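PDB 4WES: nitrogenase molybdenum-iron protein beta chain from Clostridium pasteurianum, which forms, with the alpha chain, the molybdenum-iron component of nitrogenase, which reduces dinitrogen to ammonia, and shares the [8Fe-7S] cluster with that partner. Local coordinates for the interface of chains A and B. Numbering follows the deposited sequence. Chains: chain A/B, Nitrogenase molybdenum-iron protein beta chain.

The interface of chains A and B. Residues chain A 442-443, 446, 456; chain B 396, 408, 415-416.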
loop_
_atom_site.group_PDB
_atom_site.type_symbol
_atom_site.label_atom_id
_atom_site.label_comp_id
_atom_site.label_asym_id
_atom_site.label_seq_id
_atom_site.Cartn_x
_atom_site.Cartn_y
_atom_site.Cartn_z
ATOM N N LEU A 442 -3.210 -8.493 -4.128
ATOM C CA LEU A 442 -2.002 -9.065 -4.700
ATOM C C LEU A 442 -0.905 -9.281 -3.670
ATOM O O LEU A 442 -0.181 -10.275 -3.737
ATOM C CB LEU A 442 -1.522 -8.203 -5.871
ATOM C CG LEU A 442 -2.324 -8.379 -7.133
ATOM C CD1 LEU A 442 -2.090 -7.246 -8.137
ATOM C CD2 LEU A 442 -2.020 -9.699 -7.801
ATOM N N ASP A 443 -0.779 -8.391 -2.691
ATOM C CA ASP A 443 0.220 -8.573 -1.658
ATOM C C ASP A 443 0.008 -9.910 -0.939
ATOM O O ASP A 443 0.963 -10.648 -0.665
ATOM C CB ASP A 443 0.150 -7.441 -0.625
ATOM C CG ASP A 443 0.878 -6.159 -1.035
ATOM O OD1 ASP A 443 1.624 -6.145 -2.031
ATOM O OD2 ASP A 443 0.659 -5.172 -0.304
ATOM N N GLU A 446 0.909 -12.957 -3.203
ATOM C CA GLU A 446 2.348 -13.134 -3.429
ATOM C C GLU A 446 3.105 -13.501 -2.160
ATOM O O GLU A 446 4.169 -14.109 -2.238
ATOM C CB GLU A 446 2.929 -11.889 -4.107
ATOM C CG GLU A 446 2.226 -11.630 -5.446
ATOM C CD GLU A 446 3.025 -10.768 -6.381
ATOM O OE1 GLU A 446 3.318 -11.248 -7.522
ATOM O OE2 GLU A 446 3.436 -9.672 -5.999
ATOM N N VAL A 456 6.523 -13.207 -11.876
ATOM C CA VAL A 456 7.023 -11.843 -12.180
ATOM C C VAL A 456 5.856 -10.910 -12.477
ATOM O O VAL A 456 5.531 -10.055 -11.667
ATOM C CB VAL A 456 8.070 -11.830 -13.312
ATOM C CG1 VAL A 456 8.433 -10.428 -13.692
ATOM C CG2 VAL A 456 9.306 -12.574 -12.880
ATOM N N LYS B 396 11.163 -8.020 -5.836
ATOM C CA LYS B 396 10.137 -8.731 -5.052
ATOM C C LYS B 396 10.685 -10.089 -4.589
ATOM O O LYS B 396 10.268 -10.607 -3.538
ATOM C CB LYS B 396 8.827 -8.965 -5.841
ATOM C CG LYS B 396 8.922 -9.924 -7.025
ATOM C CD LYS B 396 7.861 -9.913 -8.140
ATOM C CE LYS B 396 6.567 -10.417 -7.720
ATOM N NZ LYS B 396 5.510 -10.145 -8.687
ATOM N N ARG B 408 7.837 -0.627 -4.778
ATOM C CA ARG B 408 8.036 -0.679 -6.233
ATOM C C ARG B 408 8.290 0.719 -6.761
ATOM O O ARG B 408 7.524 1.629 -6.495
ATOM C CB ARG B 408 6.831 -1.298 -6.904
ATOM C CG ARG B 408 6.732 -2.785 -6.674
ATOM C CD ARG B 408 5.367 -3.343 -7.093
ATOM N NE ARG B 408 5.325 -4.789 -6.952
ATOM C CZ ARG B 408 5.153 -5.414 -5.795
ATOM N NH1 ARG B 408 4.920 -4.778 -4.665
ATOM N NH2 ARG B 408 5.242 -6.742 -5.780
ATOM N N ASP B 415 3.693 -5.725 -12.086
ATOM C CA ASP B 415 2.895 -6.593 -11.235
ATOM C C ASP B 415 1.870 -5.894 -10.376
ATOM O O ASP B 415 1.295 -6.526 -9.468
ATOM C CB ASP B 415 3.792 -7.505 -10.409
ATOM C CG ASP B 415 4.792 -6.776 -9.533
ATOM O OD1 ASP B 415 5.057 -5.560 -9.724
ATOM O OD2 ASP B 415 5.325 -7.452 -8.589
ATOM N N ARG B 416 1.559 -4.624 -10.671
ATOM C CA ARG B 416 0.548 -3.904 -9.920
ATOM C C ARG B 416 -0.214 -2.988 -10.887
ATOM O O ARG B 416 0.227 -2.691 -11.990
ATOM C CB ARG B 416 1.154 -3.099 -8.765
ATOM C CG ARG B 416 1.728 -3.929 -7.624
ATOM C CD ARG B 416 0.685 -4.752 -6.886
ATOM N NE ARG B 416 1.190 -5.455 -5.714
ATOM C CZ ARG B 416 1.757 -6.667 -5.752
ATOM N NH1 ARG B 416 1.973 -7.297 -6.887
ATOM N NH2 ARG B 416 2.126 -7.237 -4.616
HETATM O O HOH W 1 1.266 -3.684 -3.395
HETATM O O HOH W 2 4.453 -6.085 -2.227
HETATM O O HOH W 3 5.151 -8.978 -3.619
#
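Neighbouring A:Leu442 and A:Asp443, with A:Glu446 about one turn further on, stand on one flank of the helical backbone of 426-448 and meet B:Arg416, which lies in an extended loop stretch. The site illustrates how an interfacial arginine can be defined on its edge and both faces. Bent at chi2 (-64°), the B:Arg416 chain brings its guanidinium against the A helix, where A:Leu442 CB sits over the centre of one face, 3.6 Å from B:Arg416 CZ. B:Arg408 NH2 lies over the opposite face, offset toward the rim. Around the edge, B:Arg416 NH2 gives a nearly straight bond (171° at H) to the anti side of A:Asp443 OD1 at 2.9 Å. B:Arg416 NH1 and NH2 together grip one oxygen, A:Glu446 OE2, from the same face of its carboxylate; B:Arg416 NH1 is at 2.9 Å and comes from well above that plane. NH1 also donates to the backbone O of B:Asp415, which fixes the rotation of the group, and NE binds a water held by A:Asp443 OD1.

The other carboxylate oxygen, A:Glu446 OE1, receives B:Lys396 NZ on its syn side at 2.7 Å. A bend at chi3 (-70°) helps direct this amino group, and B:Lys396 NZ also reaches A:Val456 O at 3.0 Å. Within its own chain, B:Lys396 NZ bonds to B:Asp415 OD2 at 2.7 Å. B:Asp415 is the second-shell organiser: its two oxygens take NE and NH2 of B:Arg408, side-on, and so position the arginine that backs B:Arg416. The carboxylates at the edges of the guanidinium groups probably offset the like charge of the two neighbouring arginines, and two further waters link B:Arg408 to A:Asp443 and A:Glu446.

Within the alpha2beta2 tetramer this patch belongs to the two-fold beta-beta interface, where the end of helix 426-448 and the C-terminal tail of chain A lie against the loop after strand 406-408 and the start of helix 396-402 of chain B.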